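PDB 3EEF: N-carbamoylsarcosine amidase related protein from Thermoplasma acidophilum, which probably hydrolyses carbon-nitrogen amide bonds as a zinc-containing N-carbamoylsarcosine amidase of the isochorismatase-like cysteine hydrolase family. Local coordinates for residues A[5-15]-A[27-35]; A[120-129]-A[150-161]. All coordinates share one frame; numbering follows the deposited sequence.

How the contacts relate
Contact 1 (5-15 with 27-35) and contact 2 (120-129 with 150-161) lie on opposite faces of the parallel sheet, their centres about 17 Å apart, and meet at the end of strand 3-8. There the side chain of V8 packs on C123 and V124, and D9 OD2 lies 3.2 Å from C123 SG. With K90, D9 and C123 are placed in a way consistent with the Asp-Lys-Cys set of cysteine hydrolases. Zinc is held nearby by D50, H52, E58 and H65. The M10 side chain of contact 1 is about 13 Å from the metal, and that of V124 in contact 2 about 12 Å; neither contact supplies a zinc ligand, and the two come together beside D9 and C123.

Contact 1 (A[5-15]-A[27-35]); sequences LVVVDMVNEFI and TVGPARKVI
Two successive bends in the selenomethionine side chain of M10, at chi2 (-68°) and chi3 (-81°), curl its CE methyl back into helix 27-35, where T27, V28 and A31 receive it. M10 CE sits 3.7 Å from A31 CB and approaches V28 CG2 more loosely, so the methyl lies against one turn of the helix. It is also tight against T27, with M10 CE 3.1 Å from T27 OG1; that hydroxyl has its polar partner in the carbonyl oxygen of A24, and its meeting with the methyl is one of packing. I15 adds a second apolar group from helix 12-15, its CG2 lying 4.1 Å from V28 CG2.

Further back along strand 5-8, L5 extends its CG away from the backbone nitrogen and divides its two methyls between neighbouring helix residues. L5 CD1 presses on V34 CG1 at 3.4 Å, a close fit, while L5 CD2 lies over the backbone of I35, 3.6 Å from its CA. V7 crosses I35 at about a right angle, and its CG2 is 4.0 Å from I35 CG1. The seam has no hydrogen bond across it and is held by apolar contacts, most of them buried. The inverse gamma turn centred on M10, closed by a weak bond from V11 N to D9 O, directs the chain out of the strand toward helix 12-15.

Strand 5-8 and helix 27-35 run nearly antiparallel, at 153°, as expected for the first half of a beta-alpha-beta crossover. Helix 22-40 leads on to strand 45-50, next to strand 3-8 in the sheet, and I35 also touches Y47 there. On the other flank, A31 and L5 reach I116 of strand 112-116, so the helix covers this face of the central sheet strands.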
loop_
_atom_site.group_PDB
_atom_site.type_symbol
_atom_site.label_atom_id
_atom_site.label_comp_id
_atom_site.label_asym_id
_atom_site.label_seq_id
_atom_site.Cartn_x
_atom_site.Cartn_y
_atom_site.Cartn_z
ATOM N N LEU A 5 -16.952 -11.038 -7.823
ATOM C CA LEU A 5 -17.984 -10.074 -7.458
ATOM C C LEU A 5 -17.623 -9.428 -6.119
ATOM O O LEU A 5 -17.358 -10.124 -5.149
ATOM C CB LEU A 5 -19.352 -10.744 -7.390
ATOM C CG LEU A 5 -20.522 -9.894 -6.942
ATOM C CD1 LEU A 5 -20.950 -8.859 -8.043
ATOM C CD2 LEU A 5 -21.658 -10.834 -6.523
ATOM N N VAL A 6 -17.583 -8.098 -6.107
ATOM C CA VAL A 6 -17.295 -7.325 -4.908
ATOM C C VAL A 6 -18.575 -6.611 -4.522
ATOM O O VAL A 6 -19.094 -5.822 -5.311
ATOM C CB VAL A 6 -16.129 -6.319 -5.117
ATOM C CG1 VAL A 6 -15.858 -5.531 -3.852
ATOM C CG2 VAL A 6 -14.873 -7.053 -5.532
ATOM N N VAL A 7 -19.098 -6.935 -3.337
ATOM C CA VAL A 7 -20.390 -6.431 -2.870
ATOM C C VAL A 7 -20.153 -5.369 -1.816
ATOM O O VAL A 7 -19.812 -5.696 -0.657
ATOM C CB VAL A 7 -21.271 -7.538 -2.249
ATOM C CG1 VAL A 7 -22.620 -6.973 -1.967
ATOM C CG2 VAL A 7 -21.416 -8.787 -3.179
ATOM N N VAL A 8 -20.345 -4.105 -2.199
ATOM C CA VAL A 8 -19.929 -2.975 -1.342
ATOM C C VAL A 8 -21.017 -2.448 -0.363
ATOM O O VAL A 8 -22.039 -1.963 -0.804
ATOM C CB VAL A 8 -19.400 -1.785 -2.201
ATOM C CG1 VAL A 8 -18.820 -0.677 -1.282
ATOM C CG2 VAL A 8 -18.340 -2.288 -3.261
ATOM N N ASP A 9 -20.783 -2.577 0.949
ATOM C CA ASP A 9 -21.614 -1.921 1.987
ATOM C C ASP A 9 -23.111 -2.210 1.954
ATOM O O ASP A 9 -23.938 -1.344 2.296
ATOM C CB ASP A 9 -21.385 -0.386 1.989
ATOM C CG ASP A 9 -20.078 0.015 2.682
ATOM O OD1 ASP A 9 -19.682 -0.628 3.696
ATOM O OD2 ASP A 9 -19.447 0.987 2.205
HETATM N N MSE A 10 -23.483 -3.430 1.602
HETATM C CA MSE A 10 -24.893 -3.801 1.655
HETATM C C MSE A 10 -25.212 -4.164 3.103
HETATM O O MSE A 10 -25.437 -5.329 3.417
HETATM C CB MSE A 10 -25.200 -4.964 0.709
HETATM C CG MSE A 10 -25.044 -4.636 -0.781
HETATM SE SE MSE A 10 -26.354 -3.371 -1.441
HETATM C CE MSE A 10 -27.893 -4.561 -1.717
ATOM N N VAL A 11 -25.197 -3.156 3.980
ATOM C CA VAL A 11 -25.299 -3.387 5.419
ATOM C C VAL A 11 -26.550 -2.705 5.973
ATOM O O VAL A 11 -27.108 -1.816 5.344
ATOM C CB VAL A 11 -24.004 -2.937 6.169
ATOM C CG1 VAL A 11 -22.793 -3.675 5.583
ATOM C CG2 VAL A 11 -23.799 -1.407 6.066
ATOM N N ASN A 12 -26.985 -3.168 7.138
ATOM C CA ASN A 12 -28.264 -2.777 7.749
ATOM C C ASN A 12 -28.486 -1.284 7.870
ATOM O O ASN A 12 -29.553 -0.800 7.569
ATOM C CB ASN A 12 -28.406 -3.435 9.130
ATOM C CG ASN A 12 -28.768 -4.911 9.028
ATOM O OD1 ASN A 12 -29.493 -5.323 8.118
ATOM N ND2 ASN A 12 -28.279 -5.708 9.963
ATOM N N GLU A 13 -27.480 -0.543 8.296
ATOM C CA GLU A 13 -27.698 0.867 8.536
ATOM C C GLU A 13 -28.003 1.627 7.262
ATOM O O GLU A 13 -28.691 2.628 7.326
ATOM C CB GLU A 13 -26.506 1.498 9.247
ATOM C CG GLU A 13 -26.649 3.006 9.510
ATOM C CD GLU A 13 -25.638 3.500 10.508
ATOM O OE1 GLU A 13 -24.839 2.676 10.994
ATOM O OE2 GLU A 13 -25.642 4.709 10.809
ATOM N N PHE A 14 -27.494 1.167 6.116
ATOM C CA PHE A 14 -27.753 1.868 4.851
ATOM C C PHE A 14 -28.985 1.350 4.096
ATOM O O PHE A 14 -29.444 2.013 3.161
ATOM C CB PHE A 14 -26.530 1.826 3.930
ATOM C CG PHE A 14 -25.342 2.626 4.429
ATOM C CD1 PHE A 14 -25.440 3.985 4.632
ATOM C CD2 PHE A 14 -24.116 2.014 4.634
ATOM C CE1 PHE A 14 -24.338 4.721 5.081
ATOM C CE2 PHE A 14 -23.006 2.735 5.067
ATOM C CZ PHE A 14 -23.117 4.089 5.290
ATOM N N ILE A 15 -29.509 0.186 4.503
ATOM C CA ILE A 15 -30.634 -0.479 3.824
ATOM C C ILE A 15 -31.874 -0.481 4.712
ATOM O O ILE A 15 -32.961 -0.115 4.264
ATOM C CB ILE A 15 -30.308 -1.957 3.463
ATOM C CG1 ILE A 15 -29.143 -2.055 2.467
ATOM C CG2 ILE A 15 -31.522 -2.658 2.831
ATOM C CD1 ILE A 15 -29.409 -1.376 1.133
ATOM N N THR A 27 -31.789 -1.747 -4.547
ATOM C CA THR A 27 -30.622 -2.571 -4.983
ATOM C C THR A 27 -30.701 -4.027 -4.574
ATOM O O THR A 27 -30.052 -4.878 -5.194
ATOM C CB THR A 27 -29.241 -2.005 -4.480
ATOM O OG1 THR A 27 -29.153 -2.077 -3.037
ATOM C CG2 THR A 27 -29.064 -0.573 -4.957
ATOM N N VAL A 28 -31.497 -4.320 -3.546
ATOM C CA VAL A 28 -31.455 -5.648 -2.931
ATOM C C VAL A 28 -31.822 -6.804 -3.875
ATOM O O VAL A 28 -31.078 -7.780 -3.959
ATOM C CB VAL A 28 -32.323 -5.724 -1.696
ATOM C CG1 VAL A 28 -32.275 -7.130 -1.114
ATOM C CG2 VAL A 28 -31.845 -4.704 -0.686
ATOM N N GLY A 29 -32.946 -6.707 -4.578
ATOM C CA GLY A 29 -33.332 -7.752 -5.530
ATOM C C GLY A 29 -32.240 -8.087 -6.539
ATOM O O GLY A 29 -31.735 -9.209 -6.564
ATOM N N PRO A 30 -31.855 -7.105 -7.359
ATOM C CA PRO A 30 -30.732 -7.237 -8.301
ATOM C C PRO A 30 -29.423 -7.758 -7.693
ATOM O O PRO A 30 -28.728 -8.558 -8.329
ATOM C CB PRO A 30 -30.556 -5.816 -8.837
ATOM C CG PRO A 30 -31.975 -5.269 -8.821
ATOM C CD PRO A 30 -32.573 -5.828 -7.541
ATOM N N ALA A 31 -29.101 -7.333 -6.484
ATOM C CA ALA A 31 -27.879 -7.775 -5.821
ATOM C C ALA A 31 -27.913 -9.280 -5.529
ATOM O O ALA A 31 -26.956 -10.004 -5.809
ATOM C CB ALA A 31 -27.639 -6.971 -4.526
ATOM N N ARG A 32 -29.021 -9.732 -4.955
ATOM C CA ARG A 32 -29.259 -11.152 -4.702
ATOM C C ARG A 32 -29.138 -11.964 -5.988
ATOM O O ARG A 32 -28.580 -13.054 -5.983
ATOM C CB ARG A 32 -30.648 -11.365 -4.079
ATOM C CG ARG A 32 -31.056 -12.844 -3.914
ATOM C CD ARG A 32 -32.355 -13.002 -3.103
ATOM N NE ARG A 32 -33.501 -12.384 -3.788
ATOM C CZ ARG A 32 -34.244 -11.370 -3.327
ATOM N NH1 ARG A 32 -34.020 -10.804 -2.135
ATOM N NH2 ARG A 32 -35.247 -10.920 -4.077
ATOM N N LYS A 33 -29.665 -11.416 -7.076
ATOM C CA LYS A 33 -29.627 -12.079 -8.378
ATOM C C LYS A 33 -28.197 -12.208 -8.878
ATOM O O LYS A 33 -27.792 -13.263 -9.341
ATOM C CB LYS A 33 -30.471 -11.278 -9.370
ATOM C CG LYS A 33 -30.532 -11.827 -10.787
ATOM C CD LYS A 33 -31.639 -11.087 -11.583
ATOM C CE LYS A 33 -32.364 -11.991 -12.585
ATOM N NZ LYS A 33 -33.546 -11.300 -13.237
ATOM N N VAL A 34 -27.427 -11.124 -8.762
ATOM C CA VAL A 34 -26.021 -11.136 -9.189
ATOM C C VAL A 34 -25.217 -12.061 -8.288
ATOM O O VAL A 34 -24.468 -12.923 -8.762
ATOM C CB VAL A 34 -25.416 -9.736 -9.180
ATOM C CG1 VAL A 34 -23.889 -9.789 -9.436
ATOM C CG2 VAL A 34 -26.121 -8.866 -10.229
ATOM N N ILE A 35 -25.409 -11.924 -6.987
ATOM C CA ILE A 35 -24.698 -12.783 -6.060
ATOM C C ILE A 35 -24.966 -14.267 -6.373
ATOM O O ILE A 35 -24.030 -15.074 -6.459
ATOM C CB ILE A 35 -25.064 -12.462 -4.602
ATOM C CG1 ILE A 35 -24.519 -11.076 -4.214
ATOM C CG2 ILE A 35 -24.479 -13.488 -3.677
ATOM C CD1 ILE A 35 -25.101 -10.497 -2.902
#

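Contact 2 (A[120-129]-A[150-161]); sequences ADICVRHTAA and DPNWKDYFTRVY
The guanidinium of R125 lies nearly flat on the ring of Y156, the planes 19° apart and the centres 4.3 Å apart, in a cation-pi stack that places NH1 over the middle of the ring. V160 CG2 covers the other face of that ring, and the carbonyl oxygen of D121 lies over the opposite face of the guanidinium. The chain of R125 is extended, CG anti to the backbone N (chi1 -173°), before it bends at chi3. At the guanidinium rim, R125 NE gives A120 O a bond of 2.9 Å in the carbonyl plane. R125 NH2 forms salt bridges with D121 OD1 and, at 3.3 Å, with the anti lone pair of D150 OD2. A leucine in place of R125 would probably leave D121 and D150 as neighbouring negative charges without their shared counter-ion and uncover the face of Y156.

D121 also receives D150 N on the syn lone pair of OD2, at 2.6 Å, while D150 OD1 closes an Asx turn just before helix 153-161. Next to this polar cluster, along the helices, the F157 ring meets A128 CB at its edge and V124 CG1 obliquely, and A120 CB rests 3.5 Å from W153 CD2. Y161 turns its edge to R125 CG and a face to A129 N.

The hydroxyls of Y156 and Y161 bond to D121 and H126 of the second subunit, so the pair forms part of the subunit interface. Helices 123-129 and 153-161 run almost parallel, 11.2 Å between axes, as consecutive crossover helices on one face of the sheet, where V124 and A128 pack on strands 3-8 and 112-116.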
loop_
_atom_site.group_PDB
_atom_site.type_symbol
_atom_site.label_atom_id
_atom_site.label_comp_id
_atom_site.label_asym_id
_atom_site.label_seq_id
_atom_site.Cartn_x
_atom_site.Cartn_y
_atom_site.Cartn_z
ATOM N N ALA A 120 -22.807 4.468 -5.728
ATOM C CA ALA A 120 -22.164 4.973 -6.939
ATOM C C ALA A 120 -21.299 6.261 -6.789
ATOM O O ALA A 120 -20.419 6.553 -7.620
ATOM C CB ALA A 120 -23.264 5.196 -8.021
ATOM N N ASP A 121 -21.583 7.046 -5.765
ATOM C CA ASP A 121 -20.876 8.307 -5.544
ATOM C C ASP A 121 -19.647 8.186 -4.669
ATOM O O ASP A 121 -18.680 8.940 -4.840
ATOM C CB ASP A 121 -21.821 9.293 -4.863
ATOM C CG ASP A 121 -22.587 10.100 -5.838
ATOM O OD1 ASP A 121 -22.565 9.752 -7.043
ATOM O OD2 ASP A 121 -23.204 11.093 -5.407
ATOM N N ILE A 122 -19.730 7.295 -3.684
ATOM C CA ILE A 122 -18.705 7.176 -2.679
ATOM C C ILE A 122 -18.030 5.792 -2.746
ATOM O O ILE A 122 -17.076 5.605 -3.533
ATOM C CB ILE A 122 -19.257 7.485 -1.287
ATOM C CG1 ILE A 122 -19.938 8.869 -1.266
ATOM C CG2 ILE A 122 -18.154 7.462 -0.270
ATOM C CD1 ILE A 122 -20.680 9.159 0.067
ATOM N N CYS A 123 -18.509 4.817 -1.977
ATOM C CA CYS A 123 -17.686 3.622 -1.759
ATOM C C CYS A 123 -17.498 2.749 -3.015
ATOM O O CYS A 123 -16.425 2.162 -3.211
ATOM C CB CYS A 123 -18.239 2.791 -0.600
ATOM S SG CYS A 123 -18.275 3.666 1.026
ATOM N N VAL A 124 -18.523 2.634 -3.853
ATOM C CA VAL A 124 -18.442 1.814 -5.061
ATOM C C VAL A 124 -17.419 2.437 -6.003
ATOM O O VAL A 124 -16.572 1.758 -6.576
ATOM C CB VAL A 124 -19.824 1.644 -5.774
ATOM C CG1 VAL A 124 -19.633 1.090 -7.169
ATOM C CG2 VAL A 124 -20.792 0.754 -4.927
ATOM N N ARG A 125 -17.487 3.747 -6.112
ATOM C CA ARG A 125 -16.641 4.489 -7.005
ATOM C C ARG A 125 -15.178 4.453 -6.571
ATOM O O ARG A 125 -14.250 4.325 -7.402
ATOM C CB ARG A 125 -17.148 5.927 -7.064
ATOM C CG ARG A 125 -16.443 6.747 -8.097
ATOM C CD ARG A 125 -16.845 8.192 -8.049
ATOM N NE ARG A 125 -18.254 8.404 -8.359
ATOM C CZ ARG A 125 -18.759 9.573 -8.748
ATOM N NH1 ARG A 125 -17.983 10.634 -8.923
ATOM N NH2 ARG A 125 -20.048 9.664 -9.026
ATOM N N HIS A 126 -14.983 4.613 -5.265
ATOM C CA HIS A 126 -13.660 4.598 -4.658
ATOM C C HIS A 126 -13.010 3.229 -4.783
ATOM O O HIS A 126 -11.844 3.111 -5.123
ATOM C CB HIS A 126 -13.742 5.085 -3.210
ATOM C CG HIS A 126 -13.807 6.574 -3.102
ATOM N ND1 HIS A 126 -14.969 7.278 -3.320
ATOM C CD2 HIS A 126 -12.837 7.499 -2.910
ATOM C CE1 HIS A 126 -14.716 8.572 -3.229
ATOM N NE2 HIS A 126 -13.436 8.735 -2.963
ATOM N N THR A 127 -13.772 2.189 -4.507
ATOM C CA THR A 127 -13.340 0.838 -4.801
ATOM C C THR A 127 -12.950 0.682 -6.282
ATOM O O THR A 127 -11.946 0.041 -6.591
ATOM C CB THR A 127 -14.452 -0.121 -4.438
ATOM O OG1 THR A 127 -14.763 0.112 -3.061
ATOM C CG2 THR A 127 -14.022 -1.598 -4.645
ATOM N N ALA A 128 -13.736 1.262 -7.184
ATOM C CA ALA A 128 -13.484 1.199 -8.645
ATOM C C ALA A 128 -12.123 1.795 -8.972
ATOM O O ALA A 128 -11.316 1.198 -9.686
ATOM C CB ALA A 128 -14.575 1.963 -9.405
ATOM N N ALA A 129 -11.875 2.976 -8.421
ATOM C CA ALA A 129 -10.621 3.699 -8.597
ATOM C C ALA A 129 -9.434 2.821 -8.263
ATOM O O ALA A 129 -8.477 2.690 -9.050
ATOM C CB ALA A 129 -10.620 4.974 -7.706
ATOM N N ASP A 150 -24.624 12.466 -7.126
ATOM C CA ASP A 150 -24.366 12.695 -8.555
ATOM C C ASP A 150 -25.327 11.885 -9.431
ATOM O O ASP A 150 -25.387 10.658 -9.310
ATOM C CB ASP A 150 -22.917 12.335 -8.887
ATOM C CG ASP A 150 -22.568 12.542 -10.354
ATOM O OD1 ASP A 150 -23.289 13.297 -11.055
ATOM O OD2 ASP A 150 -21.562 11.941 -10.807
ATOM N N PRO A 151 -26.097 12.569 -10.301
ATOM C CA PRO A 151 -26.965 11.871 -11.262
ATOM C C PRO A 151 -26.226 11.405 -12.519
ATOM O O PRO A 151 -26.707 10.522 -13.226
ATOM C CB PRO A 151 -28.005 12.935 -11.624
ATOM C CG PRO A 151 -27.280 14.228 -11.473
ATOM C CD PRO A 151 -26.331 14.033 -10.320
ATOM N N ASN A 152 -25.069 12.002 -12.786
ATOM C CA ASN A 152 -24.208 11.598 -13.903
ATOM C C ASN A 152 -23.207 10.471 -13.559
ATOM O O ASN A 152 -22.160 10.354 -14.221
ATOM C CB ASN A 152 -23.420 12.823 -14.412
ATOM C CG ASN A 152 -24.330 13.941 -14.906
ATOM O OD1 ASN A 152 -25.323 13.687 -15.589
ATOM N ND2 ASN A 152 -23.993 15.183 -14.558
ATOM N N TRP A 153 -23.529 9.646 -12.554
ATOM C CA TRP A 153 -22.569 8.668 -12.040
ATOM C C TRP A 153 -22.151 7.653 -13.103
ATOM O O TRP A 153 -20.960 7.375 -13.268
ATOM C CB TRP A 153 -23.093 7.976 -10.776
ATOM C CG TRP A 153 -24.347 7.152 -10.934
ATOM C CD1 TRP A 153 -25.627 7.578 -10.767
ATOM C CD2 TRP A 153 -24.430 5.756 -11.225
ATOM N NE1 TRP A 153 -26.504 6.539 -10.964
ATOM C CE2 TRP A 153 -25.792 5.407 -11.227
ATOM C CE3 TRP A 153 -23.483 4.768 -11.484
ATOM C CZ2 TRP A 153 -26.234 4.124 -11.500
ATOM C CZ3 TRP A 153 -23.921 3.490 -11.753
ATOM C CH2 TRP A 153 -25.285 3.178 -11.752
ATOM N N LYS A 154 -23.128 7.138 -13.837
ATOM C CA LYS A 154 -22.897 6.163 -14.905
ATOM C C LYS A 154 -21.838 6.685 -15.885
ATOM O O LYS A 154 -20.940 5.960 -16.288
ATOM C CB LYS A 154 -24.238 5.893 -15.619
ATOM C CG LYS A 154 -24.435 4.496 -16.148
ATOM C CD LYS A 154 -25.883 4.323 -16.687
ATOM C CE LYS A 154 -25.911 3.638 -18.084
ATOM N NZ LYS A 154 -27.292 3.284 -18.562
ATOM N N ASP A 155 -21.951 7.961 -16.241
ATOM C CA ASP A 155 -21.026 8.638 -17.163
ATOM C C ASP A 155 -19.598 8.717 -16.610
ATOM O O ASP A 155 -18.616 8.655 -17.360
ATOM C CB ASP A 155 -21.537 10.075 -17.414
ATOM C CG ASP A 155 -21.252 10.584 -18.824
ATOM O OD1 ASP A 155 -20.092 10.940 -19.128
ATOM O OD2 ASP A 155 -22.215 10.680 -19.622
ATOM N N TYR A 156 -19.510 8.893 -15.296
ATOM C CA TYR A 156 -18.248 9.021 -14.608
ATOM C C TYR A 156 -17.505 7.688 -14.606
ATOM O O TYR A 156 -16.332 7.630 -14.997
ATOM C CB TYR A 156 -18.476 9.494 -13.162
ATOM C CG TYR A 156 -17.209 9.956 -12.527
ATOM C CD1 TYR A 156 -16.853 11.288 -12.571
ATOM C CD2 TYR A 156 -16.344 9.052 -11.919
ATOM C CE1 TYR A 156 -15.675 11.729 -12.007
ATOM C CE2 TYR A 156 -15.172 9.476 -11.341
ATOM C CZ TYR A 156 -14.835 10.818 -11.390
ATOM O OH TYR A 156 -13.665 11.267 -10.835
ATOM N N PHE A 157 -18.193 6.626 -14.182
ATOM C CA PHE A 157 -17.640 5.291 -14.260
ATOM C C PHE A 157 -17.039 4.972 -15.630
ATOM O O PHE A 157 -15.878 4.535 -15.722
ATOM C CB PHE A 157 -18.707 4.257 -13.934
ATOM C CG PHE A 157 -18.877 4.031 -12.477
ATOM C CD1 PHE A 157 -17.889 3.419 -11.745
ATOM C CD2 PHE A 157 -20.015 4.406 -11.837
ATOM C CE1 PHE A 157 -18.042 3.203 -10.394
ATOM C CE2 PHE A 157 -20.157 4.186 -10.457
ATOM C CZ PHE A 157 -19.156 3.586 -9.756
ATOM N N THR A 158 -17.837 5.183 -16.673
ATOM C CA THR A 158 -17.448 4.838 -18.037
ATOM C C THR A 158 -16.304 5.729 -18.552
ATOM O O THR A 158 -15.328 5.243 -19.130
ATOM C CB THR A 158 -18.679 4.866 -19.038
ATOM O OG1 THR A 158 -19.329 6.149 -19.020
ATOM C CG2 THR A 158 -19.704 3.796 -18.673
ATOM N N ARG A 159 -16.410 7.028 -18.320
ATOM C CA ARG A 159 -15.409 7.958 -18.841
ATOM C C ARG A 159 -14.088 7.931 -18.037
ATOM O O ARG A 159 -13.007 8.111 -18.603
ATOM C CB ARG A 159 -15.976 9.368 -18.898
ATOM N N VAL A 160 -14.174 7.711 -16.724
ATOM C CA VAL A 160 -13.006 7.837 -15.862
ATOM C C VAL A 160 -12.347 6.501 -15.444
ATOM O O VAL A 160 -11.125 6.424 -15.274
ATOM C CB VAL A 160 -13.327 8.652 -14.614
ATOM C CG1 VAL A 160 -12.030 8.772 -13.729
ATOM C CG2 VAL A 160 -13.904 10.013 -15.035
ATOM N N TYR A 161 -13.137 5.458 -15.281
ATOM C CA TYR A 161 -12.595 4.150 -14.949
ATOM C C TYR A 161 -12.717 3.132 -16.080
ATOM O O TYR A 161 -12.479 1.947 -15.846
ATOM C CB TYR A 161 -13.300 3.605 -13.692
ATOM C CG TYR A 161 -13.228 4.560 -12.544
ATOM C CD1 TYR A 161 -12.002 5.099 -12.132
ATOM C CD2 TYR A 161 -14.364 4.958 -11.883
ATOM C CE1 TYR A 161 -11.932 5.997 -11.103
ATOM C CE2 TYR A 161 -14.298 5.871 -10.817
ATOM C CZ TYR A 161 -13.092 6.374 -10.443
ATOM O OH TYR A 161 -13.026 7.271 -9.421
#